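Local coordinates for DPS Protein (PDB 1N1Q) that oxidises iron(II) at ferroxidase centres between its subunits, probably with hydrogen peroxide, and stores the mineral in a hollow dodecamer, which is thought to protect DNA, at the interface of chains A and B. Residues are numbered along the deposited sequence; one frame, centred on the assembly and turned at random. Chains: chain A/B, DPS Protein.

Contact 1: the interface of chains A and B. Residues chain A 29, 32-33; chain B 61, 65, 71-73.
The indole of A:Trp32 lies with one face on the methyl group of B:Ala61, and this is the tight part of the contact. B:Ala61 CB sits off centre over the ring system, 3.3 Å from A:Trp32 CZ2, in a CH-pi contact shared by both rings. B:Ala73 CB meets the same indole differently, in the ring plane at its edge, 3.6 Å from A:Trp32 CZ3. Near the root of the side chain, B:Leu65 crosses at about a right angle and puts CD1 3.6 Å from A:Trp32 CB, while the B:Pro71 ring slides past in the opposite direction with CG beside CE3. The indole gets there because its CG stands anti to the carbonyl carbon (chi1 -61°), which sends the ring off helix 4-33 towards helix 39-66 of the partner. An alanine in place of A:Trp32 would probably leave the methyl of B:Ala61 and the branch of B:Leu65 facing a gap between the two helices. The loose, wet side lies between A:Asn33 and B:Pro71: A:Asn33 OD1 is 4.0 Å from B:Pro71 CD, and A:Asn33 ND2 reaches the B:Pro71 carbonyl through a water. The same ND2 donates to A:Asn29 OD1 from above the carbonyl plane, which probably steadies that amide. Apart from this wet gap, A:Asn29 ND2 gives a direct, nearly straight hydrogen bond (179° at H) to B:Ala73 O, 3.1 Å away and in the asparagine amide plane.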
ATOM      1  N   ASN A  29     -15.563 -19.872   8.838  1.00 13.08           N
ATOM      2  CA  ASN A  29     -16.333 -20.986   8.286  1.00 13.19           C
ATOM      3  C   ASN A  29     -17.822 -20.705   8.432  1.00 13.33           C
ATOM      4  O   ASN A  29     -18.582 -20.817   7.477  1.00 13.69           O
ATOM      5  CB  ASN A  29     -15.979 -22.289   9.010  1.00 12.38           C
ATOM      6  CG  ASN A  29     -16.634 -23.507   8.382  1.00 13.20           C
ATOM      7  OD1 ASN A  29     -17.856 -23.575   8.261  1.00 12.85           O
ATOM      8  ND2 ASN A  29     -15.818 -24.481   7.982  1.00  9.79           N
ATOM      9  N   TRP A  32     -19.031 -17.731   6.371  1.00 13.47           N
ATOM     10  CA  TRP A  32     -19.211 -18.114   4.976  1.00 13.48           C
ATOM     11  C   TRP A  32     -20.371 -19.061   4.678  1.00 13.52           C
ATOM     12  O   TRP A  32     -21.139 -18.844   3.752  1.00 13.27           O
ATOM     13  CB  TRP A  32     -17.937 -18.778   4.439  1.00 13.07           C
ATOM     14  CG  TRP A  32     -16.718 -17.908   4.459  1.00 13.02           C
ATOM     15  CD1 TRP A  32     -16.671 -16.563   4.224  1.00 11.87           C
ATOM     16  CD2 TRP A  32     -15.363 -18.326   4.680  1.00 11.57           C
ATOM     17  NE1 TRP A  32     -15.377 -16.115   4.287  1.00 11.45           N
ATOM     18  CE2 TRP A  32     -14.550 -17.175   4.565  1.00 12.14           C
ATOM     19  CE3 TRP A  32     -14.758 -19.559   4.964  1.00 13.30           C
ATOM     20  CZ2 TRP A  32     -13.157 -17.218   4.722  1.00 12.32           C
ATOM     21  CZ3 TRP A  32     -13.371 -19.605   5.125  1.00 12.77           C
ATOM     22  CH2 TRP A  32     -12.587 -18.438   5.002  1.00 13.37           C
ATOM     23  N   ASN A  33     -20.498 -20.113   5.475  1.00 14.04           N
ATOM     24  CA  ASN A  33     -21.510 -21.132   5.238  1.00 14.90           C
ATOM     25  C   ASN A  33     -22.892 -20.991   5.864  1.00 14.79           C
ATOM     26  O   ASN A  33     -23.797 -21.764   5.525  1.00 14.05           O
ATOM     27  CB  ASN A  33     -20.930 -22.502   5.603  1.00 14.78           C
ATOM     28  CG  ASN A  33     -19.703 -22.845   4.785  1.00 16.03           C
ATOM     29  OD1 ASN A  33     -19.740 -22.823   3.556  1.00 18.02           O
ATOM     30  ND2 ASN A  33     -18.610 -23.163   5.459  1.00 14.31           N
TER
ATOM     31  N   ALA B  61     -12.527 -16.825  -0.434  1.00 13.63           N
ATOM     32  CA  ALA B  61     -13.543 -17.766   0.014  1.00 13.86           C
ATOM     33  C   ALA B  61     -14.931 -17.368  -0.456  1.00 14.42           C
ATOM     34  O   ALA B  61     -15.720 -18.218  -0.872  1.00 14.19           O
ATOM     35  CB  ALA B  61     -13.521 -17.872   1.525  1.00 13.69           C
ATOM     36  N   LEU B  65     -17.829 -19.141  -2.923  1.00 13.53           N
ATOM     37  CA  LEU B  65     -19.254 -19.244  -2.643  1.00 14.28           C
ATOM     38  C   LEU B  65     -20.081 -18.638  -3.777  1.00 14.03           C
ATOM     39  O   LEU B  65     -21.124 -19.174  -4.151  1.00 13.55           O
ATOM     40  CB  LEU B  65     -19.583 -18.526  -1.331  1.00 14.34           C
ATOM     41  CG  LEU B  65     -19.048 -19.148  -0.032  1.00 16.07           C
ATOM     42  CD1 LEU B  65     -19.053 -18.114   1.082  1.00 17.76           C
ATOM     43  CD2 LEU B  65     -19.905 -20.356   0.341  1.00 17.08           C
ATOM     44  N   PRO B  71     -15.782 -23.093   0.312  1.00 16.68           N
ATOM     45  CA  PRO B  71     -14.428 -22.682   0.668  1.00 16.44           C
ATOM     46  C   PRO B  71     -13.720 -23.536   1.692  1.00 16.10           C
ATOM     47  O   PRO B  71     -14.336 -24.112   2.593  1.00 15.87           O
ATOM     48  CB  PRO B  71     -14.628 -21.259   1.172  1.00 16.30           C
ATOM     49  CG  PRO B  71     -15.936 -21.391   1.907  1.00 16.87           C
ATOM     50  CD  PRO B  71     -16.776 -22.186   0.916  1.00 16.60           C
ATOM     51  N   ILE B  72     -12.406 -23.611   1.552  1.00 15.33           N
ATOM     52  CA  ILE B  72     -11.642 -24.361   2.514  1.00 15.34           C
ATOM     53  C   ILE B  72     -11.729 -23.531   3.783  1.00 14.72           C
ATOM     54  O   ILE B  72     -11.472 -22.329   3.797  1.00 13.74           O
ATOM     55  CB  ILE B  72     -10.242 -24.601   1.974  1.00 15.59           C
ATOM     56  CG1 ILE B  72     -10.315 -25.868   1.076  1.00 17.42           C
ATOM     57  CG2 ILE B  72      -9.194 -24.736   3.125  1.00 15.86           C
ATOM     58  CD1 ILE B  72      -8.963 -26.137   0.321  1.00 18.54           C
ATOM     59  N   ALA B  73     -12.168 -24.186   4.848  1.00 14.56           N
ATOM     60  CA  ALA B  73     -12.393 -23.491   6.099  1.00 14.21           C
ATOM     61  C   ALA B  73     -12.027 -24.230   7.379  1.00 13.94           C
ATOM     62  O   ALA B  73     -12.786 -24.234   8.353  1.00 13.55           O
ATOM     63  CB  ALA B  73     -13.863 -23.047   6.157  1.00 14.22           C
TER
HETATM   64  O   HOH W   1     -16.562 -24.682   3.747  1.00 14.47           O

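Contact 2: the interface of chains A and B. Residues chain A 58, 61-62, 65; chain B 28, 31-32, 43.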
ATOM      1  N   ASP A  58      -3.172 -11.850  18.529  1.00 13.21           N
ATOM      2  CA  ASP A  58      -2.043 -10.943  18.659  1.00 13.73           C
ATOM      3  C   ASP A  58      -1.720 -10.552  20.100  1.00 13.91           C
ATOM      4  O   ASP A  58      -0.556 -10.553  20.493  1.00 14.23           O
ATOM      5  CB  ASP A  58      -2.279  -9.685  17.819  1.00 13.66           C
ATOM      6  CG  ASP A  58      -0.981  -8.976  17.444  1.00 14.41           C
ATOM      7  OD1 ASP A  58      -0.052  -9.652  16.974  1.00 15.44           O
ATOM      8  OD2 ASP A  58      -0.898  -7.744  17.609  1.00 12.68           O
ATOM      9  N   ALA A  61      -0.313 -13.780  21.977  1.00 13.73           N
ATOM     10  CA  ALA A  61       1.036 -14.101  21.525  1.00 13.98           C
ATOM     11  C   ALA A  61       2.056 -13.071  22.011  1.00 14.28           C
ATOM     12  O   ALA A  61       3.162 -13.413  22.418  1.00 13.70           O
ATOM     13  CB  ALA A  61       1.066 -14.183  20.010  1.00 13.74           C
ATOM     14  N   GLU A  62       1.685 -11.800  21.968  1.00 14.53           N
ATOM     15  CA  GLU A  62       2.605 -10.768  22.411  1.00 14.85           C
ATOM     16  C   GLU A  62       2.801 -10.745  23.917  1.00 14.52           C
ATOM     17  O   GLU A  62       3.848 -10.309  24.393  1.00 14.22           O
ATOM     18  CB  GLU A  62       2.171  -9.406  21.859  1.00 15.11           C
ATOM     19  CG  GLU A  62       2.484  -9.335  20.372  1.00 15.88           C
ATOM     20  CD  GLU A  62       2.056  -8.057  19.698  1.00 16.71           C
ATOM     21  OE1 GLU A  62       1.372  -7.230  20.333  1.00 17.04           O
ATOM     22  OE2 GLU A  62       2.404  -7.894  18.512  1.00 15.17           O
ATOM     23  N   LEU A  65       5.451 -13.271  24.471  1.00 13.48           N
ATOM     24  CA  LEU A  65       6.748 -12.667  24.201  1.00 14.18           C
ATOM     25  C   LEU A  65       7.182 -11.753  25.350  1.00 14.12           C
ATOM     26  O   LEU A  65       8.349 -11.735  25.732  1.00 13.40           O
ATOM     27  CB  LEU A  65       6.686 -11.854  22.904  1.00 14.49           C
ATOM     28  CG  LEU A  65       6.520 -12.629  21.590  1.00 16.16           C
ATOM     29  CD1 LEU A  65       6.025 -11.697  20.496  1.00 17.79           C
ATOM     30  CD2 LEU A  65       7.850 -13.257  21.205  1.00 17.02           C
TER
ATOM     31  N   HIS B  28       2.249 -13.588  10.978  1.00 13.27           N
ATOM     32  CA  HIS B  28       2.134 -13.277  12.403  1.00 13.95           C
ATOM     33  C   HIS B  28       3.414 -13.785  13.060  1.00 13.16           C
ATOM     34  O   HIS B  28       3.985 -13.136  13.936  1.00 12.46           O
ATOM     35  CB  HIS B  28       0.927 -13.996  13.021  1.00 14.04           C
ATOM     36  CG  HIS B  28      -0.322 -13.171  13.039  1.00 17.78           C
ATOM     37  ND1 HIS B  28      -0.583 -12.239  14.022  1.00 21.56           N
ATOM     38  CD2 HIS B  28      -1.379 -13.130  12.193  1.00 21.84           C
ATOM     39  CE1 HIS B  28      -1.748 -11.667  13.785  1.00 21.26           C
ATOM     40  NE2 HIS B  28      -2.253 -12.188  12.681  1.00 22.97           N
ATOM     41  N   HIS B  31       6.003 -11.356  12.352  1.00 12.94           N
ATOM     42  CA  HIS B  31       5.621 -10.140  13.069  1.00 13.36           C
ATOM     43  C   HIS B  31       6.090 -10.251  14.524  1.00 13.43           C
ATOM     44  O   HIS B  31       6.639  -9.309  15.093  1.00 14.18           O
ATOM     45  CB  HIS B  31       4.093 -10.008  13.006  1.00 13.66           C
ATOM     46  CG  HIS B  31       3.525  -8.897  13.837  1.00 13.97           C
ATOM     47  ND1 HIS B  31       3.610  -7.570  13.473  1.00 13.62           N
ATOM     48  CD2 HIS B  31       2.797  -8.926  14.979  1.00 13.22           C
ATOM     49  CE1 HIS B  31       2.954  -6.830  14.351  1.00 12.47           C
ATOM     50  NE2 HIS B  31       2.451  -7.629  15.274  1.00 13.33           N
ATOM     51  N   TRP B  32       5.878 -11.426  15.105  1.00 13.71           N
ATOM     52  CA  TRP B  32       6.237 -11.696  16.491  1.00 13.45           C
ATOM     53  C   TRP B  32       7.720 -11.965  16.762  1.00 13.71           C
ATOM     54  O   TRP B  32       8.298 -11.412  17.700  1.00 13.09           O
ATOM     55  CB  TRP B  32       5.449 -12.904  17.017  1.00 12.94           C
ATOM     56  CG  TRP B  32       3.962 -12.735  17.016  1.00 12.82           C
ATOM     57  CD1 TRP B  32       3.271 -11.587  17.269  1.00 11.80           C
ATOM     58  CD2 TRP B  32       2.978 -13.755  16.787  1.00 11.42           C
ATOM     59  NE1 TRP B  32       1.918 -11.822  17.211  1.00 11.21           N
ATOM     60  CE2 TRP B  32       1.709 -13.145  16.917  1.00 12.31           C
ATOM     61  CE3 TRP B  32       3.043 -15.123  16.488  1.00 13.17           C
ATOM     62  CZ2 TRP B  32       0.513 -13.856  16.756  1.00 12.03           C
ATOM     63  CZ3 TRP B  32       1.852 -15.831  16.326  1.00 12.75           C
ATOM     64  CH2 TRP B  32       0.604 -15.194  16.461  1.00 12.99           C
ATOM     65  N   HIS B  43       8.359  -5.348  12.016  1.00 13.68           N
ATOM     66  CA  HIS B  43       7.234  -5.697  12.874  1.00 14.12           C
ATOM     67  C   HIS B  43       5.989  -5.056  12.248  1.00 14.24           C
ATOM     68  O   HIS B  43       4.930  -5.666  12.166  1.00 13.68           O
ATOM     69  CB  HIS B  43       7.473  -5.141  14.281  1.00 13.28           C
ATOM     70  CG  HIS B  43       6.357  -5.403  15.242  1.00 13.79           C
ATOM     71  ND1 HIS B  43       6.043  -6.667  15.696  1.00 14.18           N
ATOM     72  CD2 HIS B  43       5.507  -4.557  15.869  1.00 13.65           C
ATOM     73  CE1 HIS B  43       5.051  -6.587  16.565  1.00 14.25           C
ATOM     74  NE2 HIS B  43       4.707  -5.317  16.685  1.00 15.34           N
TER
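A:Asp58 meets the indole of B:Trp32 at its N-H edge: NE1 donates to OD1 at 2.9 Å, close to the C-O axis of the carboxylate, and the two planes are turned only 21° apart. The aspartate is brought there by a chi1 of -157°, which holds CG roughly anti to its own backbone N. A:Ala61 CB covers one indole face, and the carbonyl oxygen of B:His28 lies over the opposite one. A:Glu62 is set quite differently, its extended chain crossing the tryptophan at about a right angle with the carboxylate turned 78° from the ring. This sends A:Glu62 OE2 towards two histidines, 3.2 Å from B:His31 NE2 and 3.5 Å from B:His43 CE1, the latter approached at the ring edge. The two imidazoles overlap near their rims and are tied crosswise: B:His43 ND1 donates to B:His31 O at 2.8 Å, and B:His31 ND1 to B:His43 O at 2.7 Å. With ND1 so engaged, NE2 of each ring is directed towards the acidic residues of chain A. Histidine from one subunit and A:Asp58 and A:Glu62 from the other thus build a dinuclear ferroxidase centre, where iron(II) is bound and oxidised.

Contact 3: the interface of chains A and B. Residues chain A 28, 31-32, 43, 50; chain B 58, 62, 65.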
ATOM      1  N   HIS A  28     -14.812 -17.927  10.501  1.00 13.15           N
ATOM      2  CA  HIS A  28     -14.857 -17.575   9.081  1.00 13.78           C
ATOM      3  C   HIS A  28     -15.729 -18.626   8.408  1.00 13.21           C
ATOM      4  O   HIS A  28     -16.537 -18.318   7.537  1.00 13.00           O
ATOM      5  CB  HIS A  28     -13.449 -17.609   8.465  1.00 13.86           C
ATOM      6  CG  HIS A  28     -12.759 -16.280   8.462  1.00 17.71           C
ATOM      7  ND1 HIS A  28     -12.986 -15.323   7.496  1.00 21.65           N
ATOM      8  CD2 HIS A  28     -11.848 -15.745   9.311  1.00 22.20           C
ATOM      9  CE1 HIS A  28     -12.244 -14.259   7.746  1.00 21.22           C
ATOM     10  NE2 HIS A  28     -11.544 -14.489   8.841  1.00 23.52           N
ATOM     11  N   HIS A  31     -19.168 -17.777   9.103  1.00 13.11           N
ATOM     12  CA  HIS A  31     -19.423 -16.509   8.416  1.00 13.34           C
ATOM     13  C   HIS A  31     -19.775 -16.800   6.958  1.00 13.28           C
ATOM     14  O   HIS A  31     -20.705 -16.221   6.393  1.00 13.60           O
ATOM     15  CB  HIS A  31     -18.152 -15.660   8.493  1.00 13.75           C
ATOM     16  CG  HIS A  31     -18.193 -14.393   7.692  1.00 14.12           C
ATOM     17  ND1 HIS A  31     -18.906 -13.278   8.082  1.00 13.60           N
ATOM     18  CD2 HIS A  31     -17.548 -14.044   6.553  1.00 13.40           C
ATOM     19  CE1 HIS A  31     -18.694 -12.298   7.223  1.00 12.80           C
ATOM     20  NE2 HIS A  31     -17.873 -12.737   6.285  1.00 12.89           N
ATOM     21  N   TRP A  32     -19.031 -17.731   6.371  1.00 13.47           N
ATOM     22  CA  TRP A  32     -19.211 -18.114   4.976  1.00 13.48           C
ATOM     23  C   TRP A  32     -20.371 -19.061   4.678  1.00 13.52           C
ATOM     24  O   TRP A  32     -21.139 -18.844   3.752  1.00 13.27           O
ATOM     25  CB  TRP A  32     -17.937 -18.778   4.439  1.00 13.07           C
ATOM     26  CG  TRP A  32     -16.718 -17.908   4.459  1.00 13.02           C
ATOM     27  CD1 TRP A  32     -16.671 -16.563   4.224  1.00 11.87           C
ATOM     28  CD2 TRP A  32     -15.363 -18.326   4.680  1.00 11.57           C
ATOM     29  NE1 TRP A  32     -15.377 -16.115   4.287  1.00 11.45           N
ATOM     30  CE2 TRP A  32     -14.550 -17.175   4.565  1.00 12.14           C
ATOM     31  CE3 TRP A  32     -14.758 -19.559   4.964  1.00 13.30           C
ATOM     32  CZ2 TRP A  32     -13.157 -17.218   4.722  1.00 12.32           C
ATOM     33  CZ3 TRP A  32     -13.371 -19.605   5.125  1.00 12.77           C
ATOM     34  CH2 TRP A  32     -12.587 -18.438   5.002  1.00 13.37           C
ATOM     35  N   HIS A  43     -24.150 -13.677   9.533  1.00 13.72           N
ATOM     36  CA  HIS A  43     -22.996 -13.413   8.674  1.00 13.95           C
ATOM     37  C   HIS A  43     -22.217 -12.262   9.317  1.00 14.03           C
ATOM     38  O   HIS A  43     -20.989 -12.281   9.389  1.00 13.87           O
ATOM     39  CB  HIS A  43     -23.477 -13.010   7.278  1.00 13.59           C
ATOM     40  CG  HIS A  43     -22.377 -12.685   6.317  1.00 13.53           C
ATOM     41  ND1 HIS A  43     -21.493 -13.633   5.846  1.00 14.22           N
ATOM     42  CD2 HIS A  43     -22.046 -11.525   5.705  1.00 13.85           C
ATOM     43  CE1 HIS A  43     -20.667 -13.071   4.983  1.00 14.75           C
ATOM     44  NE2 HIS A  43     -20.980 -11.791   4.880  1.00 15.36           N
ATOM     45  N   TYR A  50     -14.815 -13.119  14.501  1.00 12.74           N
ATOM     46  CA  TYR A  50     -13.479 -13.474  14.036  1.00 13.36           C
ATOM     47  C   TYR A  50     -12.565 -12.254  14.087  1.00 13.38           C
ATOM     48  O   TYR A  50     -11.349 -12.383  14.225  1.00 12.71           O
ATOM     49  CB  TYR A  50     -13.487 -14.153  12.643  1.00 13.40           C
ATOM     50  CG  TYR A  50     -13.866 -13.339  11.414  1.00 14.55           C
ATOM     51  CD1 TYR A  50     -13.123 -12.226  11.010  1.00 16.13           C
ATOM     52  CD2 TYR A  50     -14.906 -13.765  10.583  1.00 16.63           C
ATOM     53  CE1 TYR A  50     -13.408 -11.565   9.807  1.00 15.81           C
ATOM     54  CE2 TYR A  50     -15.193 -13.118   9.386  1.00 17.28           C
ATOM     55  CZ  TYR A  50     -14.443 -12.026   9.002  1.00 17.79           C
ATOM     56  OH  TYR A  50     -14.731 -11.410   7.805  1.00 20.07           O
TER
ATOM     57  N   ASP B  58     -10.936 -13.800   3.050  1.00 13.14           N
ATOM     58  CA  ASP B  58     -12.368 -13.559   2.942  1.00 13.61           C
ATOM     59  C   ASP B  58     -12.845 -13.368   1.502  1.00 13.86           C
ATOM     60  O   ASP B  58     -13.847 -13.963   1.101  1.00 13.07           O
ATOM     61  CB  ASP B  58     -12.757 -12.350   3.793  1.00 13.64           C
ATOM     62  CG  ASP B  58     -14.233 -12.363   4.191  1.00 14.18           C
ATOM     63  OD1 ASP B  58     -14.718 -13.416   4.656  1.00 15.66           O
ATOM     64  OD2 ASP B  58     -14.897 -11.325   4.045  1.00 12.48           O
ATOM     65  N   GLU B  62     -15.235 -16.077  -0.395  1.00 14.52           N
ATOM     66  CA  GLU B  62     -16.550 -15.619  -0.816  1.00 15.03           C
ATOM     67  C   GLU B  62     -16.736 -15.677  -2.329  1.00 14.65           C
ATOM     68  O   GLU B  62     -17.861 -15.797  -2.814  1.00 14.18           O
ATOM     69  CB  GLU B  62     -16.828 -14.223  -0.244  1.00 15.10           C
ATOM     70  CG  GLU B  62     -17.112 -14.327   1.247  1.00 15.69           C
ATOM     71  CD  GLU B  62     -17.353 -13.007   1.943  1.00 16.86           C
ATOM     72  OE1 GLU B  62     -17.173 -11.935   1.324  1.00 16.61           O
ATOM     73  OE2 GLU B  62     -17.718 -13.060   3.134  1.00 15.32           O
ATOM     74  N   LEU B  65     -17.829 -19.141  -2.923  1.00 13.53           N
ATOM     75  CA  LEU B  65     -19.254 -19.244  -2.643  1.00 14.28           C
ATOM     76  C   LEU B  65     -20.081 -18.638  -3.777  1.00 14.03           C
ATOM     77  O   LEU B  65     -21.124 -19.174  -4.151  1.00 13.55           O
ATOM     78  CB  LEU B  65     -19.583 -18.526  -1.331  1.00 14.34           C
ATOM     79  CG  LEU B  65     -19.048 -19.148  -0.032  1.00 16.07           C
ATOM     80  CD1 LEU B  65     -19.053 -18.114   1.082  1.00 17.76           C
ATOM     81  CD2 LEU B  65     -19.905 -20.356   0.341  1.00 17.08           C
TER
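The indole of A:Trp32 takes B:Asp58 CG and B:Glu62 OE2 at its edge, in plane, and carries the A:His28 carbonyl oxygen on one face. The imidazole of A:His31 is covered on both faces: A:Tyr50 CE2 lies 3.7 Å above one, A:His43 CE1 3.0 Å above the other. A:His28 faces the phenol ring too, its NE2 over the centre of A:Tyr50. B:Asp58 OD1 lies at the edge of the A:His28 ring and B:Glu62 OE2 at that of A:His43, both in plane, and A:His31 meets its own tryptophan's NE1 edge-on. A:Trp32 NE1 donates to B:Asp58 OD1 at 2.8 Å (156° at H), on the anti side and 27° out of the carboxylate plane. A phenylalanine in place of A:Trp32 has no N-H to offer, and B:Asp58 OD1 would probably lose that mate and the carboxylate turn more freely. B:Glu62 crosses the indole at about a right angle, B:Glu62 CG 3.7 Å from A:Trp32 CD1, and brings OE2 to 3.2 Å from A:His31 NE2. A:Tyr50 OH, the phenol hydroxyl, is 3.7 Å from B:Asp58 OD1. Helices 4-33 and 39-66 of chain A supply the histidines and tyrosine of this ferroxidase site, and helix 39-66 of chain B closes it with both acids, across the two-fold interface.

Contact 4: the interface of chains A and B. Residues chain A 73-76; chain B 25, 29, 86-87.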
ATOM      1  N   ALA A  73       2.968 -20.307  16.585  1.00 14.28           N
ATOM      2  CA  ALA A  73       2.817 -19.567  15.349  1.00 14.19           C
ATOM      3  C   ALA A  73       2.850 -20.374  14.058  1.00 13.87           C
ATOM      4  O   ALA A  73       3.518 -19.997  13.097  1.00 13.33           O
ATOM      5  CB  ALA A  73       3.874 -18.458  15.301  1.00 14.39           C
ATOM      6  N   THR A  74       2.131 -21.488  14.050  1.00 13.62           N
ATOM      7  CA  THR A  74       2.002 -22.341  12.876  1.00 13.71           C
ATOM      8  C   THR A  74       0.636 -22.977  13.031  1.00 13.58           C
ATOM      9  O   THR A  74       0.121 -23.068  14.152  1.00 12.64           O
ATOM     10  CB  THR A  74       3.061 -23.471  12.810  1.00 13.64           C
ATOM     11  OG1 THR A  74       2.892 -24.350  13.927  1.00 13.57           O
ATOM     12  CG2 THR A  74       4.474 -22.890  12.796  1.00 15.07           C
ATOM     13  N   LEU A  75       0.036 -23.393  11.922  1.00 13.74           N
ATOM     14  CA  LEU A  75      -1.271 -24.026  11.982  1.00 14.15           C
ATOM     15  C   LEU A  75      -1.126 -25.415  12.577  1.00 14.19           C
ATOM     16  O   LEU A  75      -2.005 -25.882  13.303  1.00 13.45           O
ATOM     17  CB  LEU A  75      -1.889 -24.127  10.584  1.00 14.49           C
ATOM     18  CG  LEU A  75      -2.054 -22.835   9.784  1.00 16.91           C
ATOM     19  CD1 LEU A  75      -2.985 -23.105   8.609  1.00 18.34           C
ATOM     20  CD2 LEU A  75      -2.627 -21.730  10.667  1.00 19.71           C
ATOM     21  N   ALA A  76      -0.014 -26.070  12.266  1.00 14.04           N
ATOM     22  CA  ALA A  76       0.247 -27.414  12.769  1.00 14.40           C
ATOM     23  C   ALA A  76       0.266 -27.422  14.292  1.00 14.49           C
ATOM     24  O   ALA A  76      -0.396 -28.249  14.925  1.00 14.57           O
ATOM     25  CB  ALA A  76       1.581 -27.929  12.213  1.00 14.46           C
TER
ATOM     26  N   VAL B  25      -0.955 -16.824   9.404  1.00 11.93           N
ATOM     27  CA  VAL B  25      -0.222 -17.226  10.602  1.00 11.25           C
ATOM     28  C   VAL B  25       1.291 -17.104  10.443  1.00 11.75           C
ATOM     29  O   VAL B  25       1.997 -16.789  11.402  1.00 11.99           O
ATOM     30  CB  VAL B  25      -0.603 -18.665  11.026  1.00 10.28           C
ATOM     31  CG1 VAL B  25       0.407 -19.221  12.046  1.00 11.37           C
ATOM     32  CG2 VAL B  25      -1.984 -18.649  11.646  1.00  8.00           C
ATOM     33  N   ASN B  29       3.858 -14.957  12.619  1.00 12.92           N
ATOM     34  CA  ASN B  29       5.079 -15.564  13.141  1.00 12.80           C
ATOM     35  C   ASN B  29       6.241 -14.578  12.998  1.00 13.18           C
ATOM     36  O   ASN B  29       6.965 -14.305  13.954  1.00 13.15           O
ATOM     37  CB  ASN B  29       5.400 -16.851  12.373  1.00 12.37           C
ATOM     38  CG  ASN B  29       6.565 -17.611  12.971  1.00 13.13           C
ATOM     39  OD1 ASN B  29       7.668 -17.078  13.089  1.00 12.43           O
ATOM     40  ND2 ASN B  29       6.326 -18.869  13.348  1.00  9.72           N
ATOM     41  N   GLU B  86       5.053 -23.532   6.295  1.00 15.72           N
ATOM     42  CA  GLU B  86       4.948 -22.751   7.509  1.00 16.05           C
ATOM     43  C   GLU B  86       6.362 -22.338   7.908  1.00 16.57           C
ATOM     44  O   GLU B  86       7.341 -22.916   7.429  1.00 15.91           O
ATOM     45  CB  GLU B  86       4.288 -23.586   8.601  1.00 15.02           C
ATOM     46  CG  GLU B  86       2.916 -24.106   8.182  1.00 14.40           C
ATOM     47  CD  GLU B  86       1.968 -24.248   9.351  1.00 13.69           C
ATOM     48  OE1 GLU B  86       1.941 -25.322   9.984  1.00 12.92           O
ATOM     49  OE2 GLU B  86       1.260 -23.266   9.650  1.00 12.49           O
ATOM     50  N   ALA B  87       6.468 -21.331   8.766  1.00 17.56           N
ATOM     51  CA  ALA B  87       7.766 -20.851   9.217  1.00 19.23           C
ATOM     52  C   ALA B  87       8.496 -21.949   9.985  1.00 20.81           C
ATOM     53  O   ALA B  87       7.864 -22.863  10.516  1.00 19.97           O
ATOM     54  CB  ALA B  87       7.581 -19.625  10.107  1.00 18.76           C
TER
HETATM   55  O   HOH W   2       4.050 -20.249  10.264  1.00 13.40           O
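B:Glu86 grips the start of helix 75-81 in chain A through a pair of backbone hydrogen bonds. A:Leu75 N donates to B:Glu86 OE2 at 2.6 Å, nearly straight at 173°, and A:Ala76 N to B:Glu86 OE1 at 3.1 Å. Each oxygen uses its syn lone pair, the two N-H groups reaching the carboxylate from its open end. The chain bends at chi2 (-149°), and a chi3 of -89° turns the carboxylate to face the helix end. The carboxylate caps the helix start from the other subunit, much as an N-cap side chain would, and the amino end of the helix would probably help to stabilise a negative charge there. A second polar cluster gathers on A:Ala73 O. B:Asn29 ND2 donates to A:Ala73 O at 3.0 Å, the oxygen lying in the plane of the asparagine amide, and a water joins the same carbonyl to B:Ala87 N. Apolar contacts fill in between. B:Val25 points its branches in different directions: CG1 lies 3.6 Å from A:Thr74 CA, and CG2 packs tightly on A:Leu75 CD2 at 3.3 Å. A:Thr74 sets CB against the carboxylate of B:Glu86 at 3.7 Å from CD, the two side chains crossing at about a right angle. Together these fasten the segment leading into helix 75-81 onto helix 4-33 and the residues around B:Glu86 of the partner, probably helping to hold the two-fold pair together near one of its ferroxidase centres.

Contacts 1 and 3 adjoin, their C-alpha centres about 6 Å apart, and share A:Trp32 and B:Leu65; the tryptophan packs the interface in one and holds an iron-binding acid in the other. Contact 2, about 25 Å from contact 3, is the equivalent ferroxidase site with the chains exchanged, as the two-fold axis requires. Contact 4 lies about 12 Å from contact 2 and 22 Å from contact 3, and repeats the asparagine-to-alanine link of contact 1 in the opposite sense. Helix 4-33 takes part in all four and helix 39-66 in contacts 1 to 3, so subunit pairing and the iron centres draw on shared surfaces.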